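Long-range contacts in cycloalternan-forming enzyme (Listeria monocytogenes serovar 1/2a, PDB 5F7U), which is a multidomain carbohydrate-active protein of glycoside hydrolase family 31 that binds glycans and magnesium ions at several sites around and beyond its TIM barrel: residues Gly482-Asp487 with Asn503-Asp508; Phe509-Ala514 with Thr548-Glu553; Pro703-Ala708 with Tyr740-Asp745; Asp744-Ala749 with Ala800-Asn805. The protein carries 1 engineered substitution. All blocks are in the same frame, centred on the assembly; numbering follows the deposited sequence.

In the fold
The contacts follow one another along the chain, with no nesting. Contact 1 closes a short loop of 15 intervening residues, bringing the end of helix 469-481 to strand 505-506. Contact 2 opens immediately afterwards and ties the start of helix 512-520 to the loop before helix 555-577. The two touch through Asp508 and Ser550, and both lie within the TIM-barrel domain. Contact 3 then joins helix 702-715 to strand 740-742, closing a loop of 31 residues. Contact 4 begins on Asp744 and Asp745, where contact 3 ends, and carries the same turn on to strand 801-806, which belongs to another sheet; it lies across the chain's centre from contacts 1 and 2.

Contact 1: residues Gly482-Asp487 with Asn503-Asp508; sequences GYSADD and NGILLD
Asp508 reaches across this buried contact with both its backbone and its side chain. Its N-H points almost straight at Tyr483 O (N to O 2.9 Å, 169° at the hydrogen) and lies in the plane of that carbonyl. Its CB sits 3.4 Å from the same Tyr483 O and also rests against the carbonyl carbon of Ser484. CG is anti to the backbone N (chi1 -180°), which carries the carboxylate on past the loop backbone. At the tip, OD1 is hydrogen-bonded to Thr510 OG1, while OD2 meets Ser550 N and a water 2.7 Å away; that water also lies within bonding distance of Gly482 O but has more acceptors around it than protons to give. A carboxylate gripped from several sides in this way probably stays ionised. Beside it, Leu507 brings CD2 up to Tyr483 O and CB. Ser484 points mostly away from the partner segment, yet its CB presses on Ile505 CG2 at 3.4 Å, tighter than usual for two carbons, and its CA-H faces Leu506 O. The Ser484 hydroxyl turns back to Ala485 O, 3.1 Å from OG, approaching from above the carbonyl plane. A second water joins the two segments, accepting from Ala485 N at 2.9 Å and donating to Leu506 O at 2.8 Å. Gly482, with positive phi, ends helix 469-481 in a Schellman motif, and the chain then runs past strand 505-506, an excursion between the third and fourth barrel strands consistent with the insertion known after the third strand in family 31 TIM barrels.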
loop_
_atom_site.group_PDB
_atom_site.type_symbol
_atom_site.label_atom_id
_atom_site.label_comp_id
_atom_site.label_asym_id
_atom_site.label_seq_id
_atom_site.Cartn_x
_atom_site.Cartn_y
_atom_site.Cartn_z
ATOM N N GLY A 482 -37.202 2.873 0.124
ATOM C CA GLY A 482 -36.406 1.659 0.269
ATOM C C GLY A 482 -34.957 1.914 -0.111
ATOM O O GLY A 482 -34.309 1.038 -0.677
ATOM N N TYR A 483 -34.460 3.114 0.203
ATOM C CA TYR A 483 -33.090 3.505 -0.136
ATOM C C TYR A 483 -32.077 3.086 0.931
ATOM O O TYR A 483 -30.867 3.110 0.693
ATOM C CB TYR A 483 -32.990 5.001 -0.394
ATOM C CG TYR A 483 -33.600 5.488 -1.701
ATOM C CD1 TYR A 483 -33.956 4.597 -2.727
ATOM C CD2 TYR A 483 -33.777 6.857 -1.924
ATOM C CE1 TYR A 483 -34.487 5.061 -3.924
ATOM C CE2 TYR A 483 -34.310 7.335 -3.124
ATOM C CZ TYR A 483 -34.660 6.431 -4.115
ATOM O OH TYR A 483 -35.185 6.895 -5.298
ATOM N N SER A 484 -32.582 2.709 2.099
ATOM C CA SER A 484 -31.782 2.007 3.099
ATOM C C SER A 484 -31.644 0.539 2.706
ATOM O O SER A 484 -32.365 0.053 1.826
ATOM C CB SER A 484 -32.514 2.064 4.428
ATOM O OG SER A 484 -33.786 1.465 4.300
ATOM N N ALA A 485 -30.735 -0.178 3.371
ATOM C CA ALA A 485 -30.828 -1.635 3.403
ATOM C C ALA A 485 -31.989 -2.025 4.332
ATOM O O ALA A 485 -32.518 -1.199 5.095
ATOM C CB ALA A 485 -29.521 -2.252 3.876
ATOM N N ASP A 486 -32.396 -3.282 4.254
ATOM C CA ASP A 486 -33.447 -3.787 5.113
ATOM C C ASP A 486 -32.860 -4.595 6.254
ATOM O O ASP A 486 -31.868 -5.297 6.067
ATOM C CB ASP A 486 -34.428 -4.638 4.316
ATOM C CG ASP A 486 -35.700 -4.861 5.053
ATOM O OD1 ASP A 486 -36.564 -3.948 5.005
ATOM O OD2 ASP A 486 -35.836 -5.926 5.698
ATOM N N ASP A 487 -33.470 -4.503 7.434
ATOM C CA ASP A 487 -32.967 -5.232 8.600
ATOM C C ASP A 487 -33.311 -6.721 8.560
ATOM O O ASP A 487 -32.808 -7.501 9.376
ATOM C CB ASP A 487 -33.437 -4.583 9.916
ATOM C CG ASP A 487 -34.916 -4.863 10.243
ATOM O OD1 ASP A 487 -35.689 -5.323 9.370
ATOM O OD2 ASP A 487 -35.311 -4.593 11.396
ATOM N N ASN A 503 -27.391 3.767 15.399
ATOM C CA ASN A 503 -28.783 4.130 15.081
ATOM C C ASN A 503 -28.963 4.855 13.734
ATOM O O ASN A 503 -30.093 5.086 13.303
ATOM C CB ASN A 503 -29.474 4.905 16.222
ATOM C CG ASN A 503 -30.980 4.958 16.059
ATOM O OD1 ASN A 503 -31.657 3.921 16.023
ATOM N ND2 ASN A 503 -31.523 6.171 15.939
ATOM N N GLY A 504 -27.858 5.200 13.083
ATOM C CA GLY A 504 -27.918 5.824 11.758
ATOM C C GLY A 504 -28.343 4.817 10.698
ATOM O O GLY A 504 -28.131 3.609 10.854
ATOM N N ILE A 505 -28.891 5.323 9.599
ATOM C CA ILE A 505 -29.370 4.474 8.526
ATOM C C ILE A 505 -28.362 4.497 7.375
ATOM O O ILE A 505 -28.088 5.551 6.788
ATOM C CB ILE A 505 -30.787 4.917 8.066
ATOM C CG1 ILE A 505 -31.769 4.871 9.250
ATOM C CG2 ILE A 505 -31.291 4.037 6.932
ATOM C CD1 ILE A 505 -33.113 5.526 8.974
ATOM N N LEU A 506 -27.795 3.338 7.054
ATOM C CA LEU A 506 -26.885 3.258 5.908
ATOM C C LEU A 506 -27.613 3.425 4.582
ATOM O O LEU A 506 -28.713 2.908 4.407
ATOM C CB LEU A 506 -26.160 1.915 5.874
ATOM C CG LEU A 506 -25.093 1.598 6.903
ATOM C CD1 LEU A 506 -24.427 0.299 6.454
ATOM C CD2 LEU A 506 -24.050 2.721 6.952
ATOM N N LEU A 507 -27.001 4.173 3.665
ATOM C CA LEU A 507 -27.489 4.237 2.292
ATOM C C LEU A 507 -27.119 2.930 1.602
ATOM O O LEU A 507 -25.979 2.478 1.683
ATOM C CB LEU A 507 -26.882 5.447 1.557
ATOM C CG LEU A 507 -27.407 5.873 0.175
ATOM C CD1 LEU A 507 -26.888 5.020 -0.978
ATOM C CD2 LEU A 507 -28.937 5.969 0.160
ATOM N N ASP A 508 -28.086 2.304 0.937
ATOM C CA ASP A 508 -27.783 1.084 0.213
ATOM C C ASP A 508 -27.099 1.391 -1.118
ATOM O O ASP A 508 -27.774 1.663 -2.121
ATOM C CB ASP A 508 -29.058 0.257 0.005
ATOM C CG ASP A 508 -28.804 -1.050 -0.751
ATOM O OD1 ASP A 508 -27.643 -1.329 -1.171
ATOM O OD2 ASP A 508 -29.784 -1.815 -0.913
HETATM O O HOH W 1 -32.218 -0.673 -1.113
HETATM O O HOH W 2 -29.720 0.766 5.953
#

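Contact 2: residues Phe509-Ala514 with Thr548-Glu553; sequences FTNKDA and TFSNGE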
loop_
_atom_site.group_PDB
_atom_site.type_symbol
_atom_site.label_atom_id
_atom_site.label_comp_id
_atom_site.label_asym_id
_atom_site.label_seq_id
_atom_site.Cartn_x
_atom_site.Cartn_y
_atom_site.Cartn_z
ATOM N N PHE A 509 -25.763 1.337 -1.128
ATOM C CA PHE A 509 -24.981 1.639 -2.334
ATOM C C PHE A 509 -25.109 0.608 -3.451
ATOM O O PHE A 509 -24.609 0.835 -4.551
ATOM C CB PHE A 509 -23.518 1.998 -1.992
ATOM C CG PHE A 509 -23.392 3.354 -1.374
ATOM C CD1 PHE A 509 -23.322 4.494 -2.181
ATOM C CD2 PHE A 509 -23.422 3.508 0.014
ATOM C CE1 PHE A 509 -23.245 5.766 -1.608
ATOM C CE2 PHE A 509 -23.340 4.772 0.590
ATOM C CZ PHE A 509 -23.263 5.905 -0.232
ATOM N N THR A 510 -25.835 -0.481 -3.197
ATOM C CA THR A 510 -26.155 -1.461 -4.257
ATOM C C THR A 510 -27.367 -1.026 -5.087
ATOM O O THR A 510 -27.657 -1.612 -6.141
ATOM C CB THR A 510 -26.376 -2.914 -3.728
ATOM O OG1 THR A 510 -27.660 -3.061 -3.105
ATOM C CG2 THR A 510 -25.274 -3.353 -2.775
ATOM N N ASN A 511 -28.072 -0.006 -4.598
ATOM C CA ASN A 511 -29.340 0.429 -5.155
ATOM C C ASN A 511 -29.060 1.685 -5.988
ATOM O O ASN A 511 -28.829 2.748 -5.429
ATOM C CB ASN A 511 -30.323 0.678 -3.990
ATOM C CG ASN A 511 -31.702 1.156 -4.434
ATOM O OD1 ASN A 511 -31.868 1.732 -5.509
ATOM N ND2 ASN A 511 -32.692 0.958 -3.571
ATOM N N LYS A 512 -29.068 1.550 -7.320
ATOM C CA LYS A 512 -28.688 2.665 -8.201
ATOM C C LYS A 512 -29.538 3.925 -7.970
ATOM O O LYS A 512 -28.996 5.030 -7.933
ATOM C CB LYS A 512 -28.704 2.236 -9.679
ATOM C CG LYS A 512 -28.081 3.249 -10.643
ATOM C CD LYS A 512 -28.495 2.930 -12.080
ATOM C CE LYS A 512 -28.175 4.079 -13.034
ATOM N NZ LYS A 512 -28.281 3.609 -14.444
ATOM N N ASP A 513 -30.850 3.751 -7.788
ATOM C CA ASP A 513 -31.745 4.870 -7.467
ATOM C C ASP A 513 -31.378 5.560 -6.131
ATOM O O ASP A 513 -31.406 6.788 -6.044
ATOM C CB ASP A 513 -33.218 4.437 -7.437
ATOM C CG ASP A 513 -33.742 3.949 -8.795
ATOM O OD1 ASP A 513 -33.205 4.294 -9.867
ATOM O OD2 ASP A 513 -34.752 3.219 -8.772
ATOM N N ALA A 514 -31.018 4.772 -5.115
ATOM C CA ALA A 514 -30.590 5.313 -3.813
ATOM C C ALA A 514 -29.320 6.148 -3.947
ATOM O O ALA A 514 -29.209 7.231 -3.357
ATOM C CB ALA A 514 -30.357 4.192 -2.807
ATOM N N THR A 548 -30.344 -6.994 4.547
ATOM C CA THR A 548 -30.584 -7.342 3.136
ATOM C C THR A 548 -30.448 -6.127 2.223
ATOM O O THR A 548 -31.049 -5.080 2.485
ATOM C CB THR A 548 -31.994 -7.956 2.948
ATOM O OG1 THR A 548 -32.182 -9.038 3.874
ATOM C CG2 THR A 548 -32.195 -8.468 1.494
ATOM N N PHE A 549 -29.686 -6.296 1.140
ATOM C CA PHE A 549 -29.435 -5.230 0.170
ATOM C C PHE A 549 -30.256 -5.417 -1.107
ATOM O O PHE A 549 -30.826 -6.508 -1.342
ATOM C CB PHE A 549 -27.933 -5.110 -0.089
ATOM C CG PHE A 549 -27.160 -4.743 1.153
ATOM C CD1 PHE A 549 -26.933 -5.689 2.166
ATOM C CD2 PHE A 549 -26.717 -3.442 1.345
ATOM C CE1 PHE A 549 -26.269 -5.336 3.334
ATOM C CE2 PHE A 549 -26.038 -3.082 2.512
ATOM C CZ PHE A 549 -25.811 -4.033 3.507
ATOM N N SER A 550 -30.331 -4.362 -1.920
ATOM C CA SER A 550 -31.177 -4.380 -3.127
ATOM C C SER A 550 -30.733 -5.407 -4.165
ATOM O O SER A 550 -31.537 -5.825 -5.008
ATOM C CB SER A 550 -31.254 -2.995 -3.756
ATOM O OG SER A 550 -30.055 -2.728 -4.456
ATOM N N ASN A 551 -29.456 -5.783 -4.111
ATOM C CA ASN A 551 -28.891 -6.812 -4.973
ATOM C C ASN A 551 -29.234 -8.231 -4.495
ATOM O O ASN A 551 -28.781 -9.200 -5.088
ATOM C CB ASN A 551 -27.368 -6.617 -5.161
ATOM C CG ASN A 551 -26.562 -6.820 -3.873
ATOM O OD1 ASN A 551 -27.114 -7.075 -2.799
ATOM N ND2 ASN A 551 -25.253 -6.701 -3.981
ATOM N N GLY A 552 -30.023 -8.342 -3.428
ATOM C CA GLY A 552 -30.439 -9.641 -2.881
ATOM C C GLY A 552 -29.436 -10.266 -1.924
ATOM O O GLY A 552 -29.760 -11.239 -1.237
ATOM N N GLU A 553 -28.232 -9.698 -1.860
ATOM C CA GLU A 553 -27.197 -10.168 -0.942
ATOM C C GLU A 553 -27.459 -9.717 0.495
ATOM O O GLU A 553 -28.124 -8.701 0.749
ATOM C CB GLU A 553 -25.805 -9.706 -1.386
ATOM C CG GLU A 553 -25.388 -10.245 -2.753
ATOM C CD GLU A 553 -23.991 -9.820 -3.159
ATOM O OE1 GLU A 553 -23.249 -9.250 -2.322
ATOM O OE2 GLU A 553 -23.606 -10.094 -4.317
#
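Thr548 enters the contact region held by a backbone hydrogen bond to Asp486. Phe549 follows with its CB against Thr510, 3.7 Å from OG1, while the ring lies obliquely to Thr510 CG2 and has Glu553 O in its plane at the edge. Its backbone starts a type I beta turn, Phe549 O accepting from Gly552 N, and Phe549 N donates to Glu553 O, so the loop is closed on itself before it meets its partner. At the second position of the turn, Ser550 OG and Thr510 OG1 meet tip to tip at 2.8 Å. Both hydroxyls occupy the crowded position between backbone N and carbonyl carbon (chi1 77° for Ser550, 76° for Thr510). Ser550 OG also lies 3.4 Å from Asn511 CB. This turn belongs to the loop that leads from the fourth strand of the TIM barrel to helix 555-577, and it is docked on the start of helix 512-520, where Asn511 is the N-cap: its OD1 accepts from Ala514 N at 3.2 Å, the donor standing well above the amide plane. Asn551 adds a weak bond, N to Thr510 OG1 at 3.4 Å, to an oxygen that is also hydrogen-bonded to Asp508 OD1. The Asn551 side chain crosses that of Thr510 at about a right angle, ND2 lying 3.6 Å from Thr510 CG2. Glu553 N donates to Asn551 OD1 at 3.0 Å from above the amide plane, an Asx turn.

Contact 3: residues Pro703-Ala708 with Tyr740-Asp745; sequences PYIYTA and YMFGDD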
loop_
_atom_site.group_PDB
_atom_site.type_symbol
_atom_site.label_atom_id
_atom_site.label_comp_id
_atom_site.label_asym_id
_atom_site.label_seq_id
_atom_site.Cartn_x
_atom_site.Cartn_y
_atom_site.Cartn_z
ATOM N N PRO A 703 8.079 14.533 -11.323
ATOM C CA PRO A 703 7.920 13.867 -12.638
ATOM C C PRO A 703 8.150 12.343 -12.587
ATOM O O PRO A 703 7.450 11.596 -13.282
ATOM C CB PRO A 703 8.971 14.568 -13.510
ATOM C CG PRO A 703 9.039 15.942 -12.914
ATOM C CD PRO A 703 9.024 15.663 -11.422
ATOM N N TYR A 704 9.091 11.914 -11.748
ATOM C CA TYR A 704 9.379 10.500 -11.494
ATOM C C TYR A 704 8.224 9.842 -10.737
ATOM O O TYR A 704 7.770 8.751 -11.110
ATOM C CB TYR A 704 10.684 10.395 -10.690
ATOM C CG TYR A 704 11.035 9.028 -10.136
ATOM C CD1 TYR A 704 11.726 8.102 -10.918
ATOM C CD2 TYR A 704 10.701 8.672 -8.813
ATOM C CE1 TYR A 704 12.080 6.854 -10.416
ATOM C CE2 TYR A 704 11.014 7.399 -8.301
ATOM C CZ TYR A 704 11.719 6.512 -9.105
ATOM O OH TYR A 704 12.067 5.258 -8.636
ATOM N N ILE A 705 7.774 10.504 -9.667
ATOM C CA ILE A 705 6.661 9.996 -8.847
ATOM C C ILE A 705 5.393 9.817 -9.681
ATOM O O ILE A 705 4.720 8.782 -9.592
ATOM C CB ILE A 705 6.404 10.919 -7.630
ATOM C CG1 ILE A 705 7.620 10.860 -6.672
ATOM C CG2 ILE A 705 5.077 10.576 -6.922
ATOM C CD1 ILE A 705 7.568 11.905 -5.557
ATOM N N TYR A 706 5.093 10.803 -10.523
ATOM C CA TYR A 706 3.857 10.725 -11.289
ATOM C C TYR A 706 3.956 9.702 -12.410
ATOM O O TYR A 706 2.969 9.042 -12.740
ATOM C CB TYR A 706 3.433 12.102 -11.806
ATOM C CG TYR A 706 1.986 12.151 -12.246
ATOM C CD1 TYR A 706 0.950 11.672 -11.406
ATOM C CD2 TYR A 706 1.636 12.647 -13.501
ATOM C CE1 TYR A 706 -0.371 11.704 -11.805
ATOM C CE2 TYR A 706 0.301 12.703 -13.907
ATOM C CZ TYR A 706 -0.695 12.223 -13.065
ATOM O OH TYR A 706 -2.007 12.269 -13.487
ATOM N N THR A 707 5.153 9.546 -12.991
ATOM C CA THR A 707 5.338 8.454 -13.951
ATOM C C THR A 707 5.115 7.111 -13.256
ATOM O O THR A 707 4.510 6.203 -13.839
ATOM C CB THR A 707 6.724 8.514 -14.630
ATOM O OG1 THR A 707 6.835 9.751 -15.333
ATOM C CG2 THR A 707 6.913 7.377 -15.655
ATOM N N ALA A 708 5.597 6.986 -12.020
ATOM C CA ALA A 708 5.354 5.744 -11.261
ATOM C C ALA A 708 3.862 5.538 -10.992
ATOM O O ALA A 708 3.375 4.408 -11.051
ATOM C CB ALA A 708 6.145 5.720 -9.958
ATOM N N TYR A 740 12.154 0.199 1.626
ATOM C CA TYR A 740 11.294 -0.184 0.510
ATOM C C TYR A 740 11.787 0.407 -0.782
ATOM O O TYR A 740 12.660 1.296 -0.786
ATOM C CB TYR A 740 9.852 0.293 0.762
ATOM C CG TYR A 740 9.703 1.754 1.108
ATOM C CD1 TYR A 740 9.598 2.743 0.105
ATOM C CD2 TYR A 740 9.642 2.164 2.457
ATOM C CE1 TYR A 740 9.434 4.097 0.442
ATOM C CE2 TYR A 740 9.477 3.514 2.795
ATOM C CZ TYR A 740 9.372 4.465 1.785
ATOM O OH TYR A 740 9.197 5.802 2.128
ATOM N N MET A 741 11.234 -0.079 -1.888
ATOM C CA MET A 741 11.505 0.528 -3.192
ATOM C C MET A 741 10.428 1.561 -3.467
ATOM O O MET A 741 9.254 1.359 -3.116
ATOM C CB MET A 741 11.497 -0.514 -4.315
ATOM C CG MET A 741 12.589 -1.579 -4.219
ATOM S SD MET A 741 14.268 -0.917 -4.234
ATOM C CE MET A 741 14.371 -0.136 -5.847
ATOM N N PHE A 742 10.824 2.662 -4.094
ATOM C CA PHE A 742 9.896 3.748 -4.404
ATOM C C PHE A 742 10.066 4.080 -5.875
ATOM O O PHE A 742 11.166 4.455 -6.301
ATOM C CB PHE A 742 10.197 4.959 -3.503
ATOM C CG PHE A 742 9.204 6.079 -3.616
ATOM C CD1 PHE A 742 7.835 5.851 -3.451
ATOM C CD2 PHE A 742 9.653 7.380 -3.846
ATOM C CE1 PHE A 742 6.924 6.895 -3.545
ATOM C CE2 PHE A 742 8.740 8.433 -3.924
ATOM C CZ PHE A 742 7.385 8.192 -3.767
ATOM N N GLY A 743 8.993 3.897 -6.656
ATOM C CA GLY A 743 9.120 3.830 -8.140
ATOM C C GLY A 743 9.999 2.634 -8.509
ATOM O O GLY A 743 10.171 1.732 -7.695
ATOM N N ASP A 744 10.575 2.630 -9.712
ATOM C CA ASP A 744 11.390 1.469 -10.141
ATOM C C ASP A 744 12.776 1.493 -9.537
ATOM O O ASP A 744 13.403 0.442 -9.423
ATOM C CB ASP A 744 11.608 1.459 -11.671
ATOM C CG ASP A 744 10.310 1.412 -12.481
ATOM O OD1 ASP A 744 9.362 0.713 -12.086
ATOM O OD2 ASP A 744 10.261 2.068 -13.557
ATOM N N ASP A 745 13.268 2.691 -9.205
ATOM C CA ASP A 745 14.713 2.906 -9.061
ATOM C C ASP A 745 15.256 3.299 -7.704
ATOM O O ASP A 745 16.475 3.227 -7.513
ATOM C CB ASP A 745 15.169 3.970 -10.042
ATOM C CG ASP A 745 14.826 3.617 -11.445
ATOM O OD1 ASP A 745 15.264 2.549 -11.897
ATOM O OD2 ASP A 745 14.100 4.416 -12.078
#
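Tyr704 drives its hydroxyl into the turn after strand 740-742, and there the packing is tightest. CG is anti to the backbone N (chi1 170°), so the ring extends from the helix and OH is gripped from two sides, with a weak third bond from Leu746 N. It donates to a lone pair of Phe742 O, 2.6 Å away and in the carbonyl plane, and accepts from Asp745 N at 2.9 Å (158° at the hydrogen). Gly743, with positive phi and no side chain, lets its CA come to 3.3 Å from Tyr704 OH. The ring edge is used too: CE1 lies 3.6 Å from Asp745 OD2, near the ring plane, although ring and carboxylate are turned 39° apart. Looser contacts flank this site. Ile705 CG1 rests on Phe742 CE2 at 3.8 Å, and Ala708 CB touches Gly743 CA at 4.0 Å. Ala708 and Asp744 are on the more solvent-accessible side, where Asp744 OD1 forms a salt bridge with Lys717. Helix 702-715, which comes after the last barrel strand, 657-660, thus meets the hairpin of strands 740-742 and 746-748 in the C-terminal domain, while Tyr704 also packs on strands 801-806 and 835-842.

Contact 4: residues Asp744-Ala749 with Ala800-Asn805; sequences DDLLVA and AIIPMN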
loop_
_atom_site.group_PDB
_atom_site.type_symbol
_atom_site.label_atom_id
_atom_site.label_comp_id
_atom_site.label_asym_id
_atom_site.label_seq_id
_atom_site.Cartn_x
_atom_site.Cartn_y
_atom_site.Cartn_z
ATOM N N ASP A 744 10.575 2.630 -9.712
ATOM C CA ASP A 744 11.390 1.469 -10.141
ATOM C C ASP A 744 12.776 1.493 -9.537
ATOM O O ASP A 744 13.403 0.442 -9.423
ATOM C CB ASP A 744 11.608 1.459 -11.671
ATOM C CG ASP A 744 10.310 1.412 -12.481
ATOM O OD1 ASP A 744 9.362 0.713 -12.086
ATOM O OD2 ASP A 744 10.261 2.068 -13.557
ATOM N N ASP A 745 13.268 2.691 -9.205
ATOM C CA ASP A 745 14.713 2.906 -9.061
ATOM C C ASP A 745 15.256 3.299 -7.704
ATOM O O ASP A 745 16.475 3.227 -7.513
ATOM C CB ASP A 745 15.169 3.970 -10.042
ATOM C CG ASP A 745 14.826 3.617 -11.445
ATOM O OD1 ASP A 745 15.264 2.549 -11.897
ATOM O OD2 ASP A 745 14.100 4.416 -12.078
ATOM N N LEU A 746 14.393 3.732 -6.785
ATOM C CA LEU A 746 14.883 4.324 -5.536
ATOM C C LEU A 746 14.659 3.372 -4.403
ATOM O O LEU A 746 13.558 2.839 -4.250
ATOM C CB LEU A 746 14.213 5.663 -5.222
ATOM C CG LEU A 746 14.436 6.811 -6.222
ATOM C CD1 LEU A 746 13.620 8.033 -5.784
ATOM C CD2 LEU A 746 15.924 7.134 -6.370
ATOM N N LEU A 747 15.732 3.129 -3.648
ATOM C CA LEU A 747 15.626 2.360 -2.417
ATOM C C LEU A 747 15.605 3.360 -1.268
ATOM O O LEU A 747 16.565 4.149 -1.080
ATOM C CB LEU A 747 16.777 1.354 -2.297
ATOM C CG LEU A 747 16.716 0.272 -1.191
ATOM C CD1 LEU A 747 17.773 -0.785 -1.487
ATOM C CD2 LEU A 747 16.913 0.816 0.228
ATOM N N VAL A 748 14.513 3.348 -0.497
ATOM C CA VAL A 748 14.344 4.324 0.591
ATOM C C VAL A 748 14.407 3.589 1.926
ATOM O O VAL A 748 13.720 2.592 2.108
ATOM C CB VAL A 748 12.972 5.058 0.494
ATOM C CG1 VAL A 748 12.781 6.037 1.646
ATOM C CG2 VAL A 748 12.840 5.774 -0.839
ATOM N N ALA A 749 15.168 4.131 2.884
ATOM C CA ALA A 749 15.319 3.492 4.181
ATOM C C ALA A 749 15.004 4.446 5.335
ATOM O O ALA A 749 15.904 5.042 5.911
ATOM C CB ALA A 749 16.723 2.890 4.294
ATOM N N ALA A 800 19.471 3.605 -13.485
ATOM C CA ALA A 800 18.315 4.504 -13.256
ATOM C C ALA A 800 18.352 5.746 -14.137
ATOM O O ALA A 800 19.404 6.350 -14.329
ATOM C CB ALA A 800 18.222 4.910 -11.794
ATOM N N ILE A 801 17.184 6.095 -14.664
ATOM C CA ILE A 801 16.937 7.350 -15.383
ATOM C C ILE A 801 15.768 7.983 -14.635
ATOM O O ILE A 801 14.658 7.455 -14.654
ATOM C CB ILE A 801 16.594 7.124 -16.880
ATOM C CG1 ILE A 801 17.759 6.404 -17.589
ATOM C CG2 ILE A 801 16.298 8.472 -17.551
ATOM C CD1 ILE A 801 17.363 5.601 -18.827
ATOM N N ILE A 802 16.046 9.083 -13.932
ATOM C CA ILE A 802 15.067 9.685 -13.006
ATOM C C ILE A 802 14.713 11.103 -13.461
ATOM O O ILE A 802 15.545 11.995 -13.349
ATOM C CB ILE A 802 15.608 9.697 -11.559
ATOM C CG1 ILE A 802 15.922 8.258 -11.096
ATOM C CG2 ILE A 802 14.624 10.382 -10.600
ATOM C CD1 ILE A 802 16.912 8.195 -9.935
ATOM N N PRO A 803 13.470 11.318 -13.952
ATOM C CA PRO A 803 13.060 12.678 -14.349
ATOM C C PRO A 803 12.806 13.548 -13.137
ATOM O O PRO A 803 12.248 13.076 -12.126
ATOM C CB PRO A 803 11.764 12.462 -15.115
ATOM C CG PRO A 803 11.210 11.187 -14.566
ATOM C CD PRO A 803 12.384 10.335 -14.131
ATOM N N MET A 804 13.222 14.806 -13.230
ATOM C CA MET A 804 13.143 15.733 -12.113
ATOM C C MET A 804 12.758 17.127 -12.593
ATOM O O MET A 804 13.010 17.491 -13.737
ATOM C CB MET A 804 14.464 15.793 -11.347
ATOM C CG MET A 804 15.004 14.456 -10.858
ATOM S SD MET A 804 16.556 14.665 -9.973
ATOM C CE MET A 804 17.639 15.313 -11.231
ATOM N N ASN A 805 12.139 17.888 -11.704
ATOM C CA ASN A 805 11.813 19.283 -11.968
ATOM C C ASN A 805 12.669 20.112 -11.018
ATOM O O ASN A 805 12.412 20.124 -9.818
ATOM C CB ASN A 805 10.316 19.533 -11.729
ATOM C CG ASN A 805 9.907 20.942 -12.094
ATOM O OD1 ASN A 805 10.575 21.601 -12.886
ATOM N ND2 ASN A 805 8.807 21.416 -11.520
HETATM O O HOH W 3 14.617 4.647 -14.566
#
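The two backbones are nearest at their first touching residues, with Asp745 and Ala800 CA atoms 5.8 Å apart, and then diverge. Strand 746-748 runs off between its own partners, 740-742 and 794-797, whereas 801-806 pairs with 825-830, so the segments lie in different sheets and meet through side chains and one water rather than by strand pairing. At the close end, the CB of Asp745 lies against the methyl of Ala800, 3.6 Å apart. CG, 3.7 Å from Ala800 CB, and OD1 of Asp745 also lie along Ala800, while OD2 is directed to the water. That water accepts from Ile801 N at 2.9 Å and lies 2.6 Å from Asp745 OD2, to which it can donate, though more acceptors surround it than it has protons. A buried carboxylate is in this way partly served by solvent. Strand 794-797 leads by a short connection through Ala800 into 801-806, and the contact is made where the chain steps from one beta sheet of the C-terminal region to the next, in keeping with the paired beta domains that follow the barrel in family 31 enzymes. Further along, Leu746 and Ile802 meet obliquely by their tips, CD2 to CD1 at 3.8 Å. CG of Leu746 and CG1 of Ile802 are both anti to the carbonyl carbon (chi1 -63° and -59°); the extended chi2 of Ile802 (159°) carries CD1 out to the contact, whereas Leu746 touches with CD2, not its extended CD1. Ala796 of strand 794-797 touches both residues, and Ile801 turns away to pack on Ser836 and Tyr838 of strand 835-842.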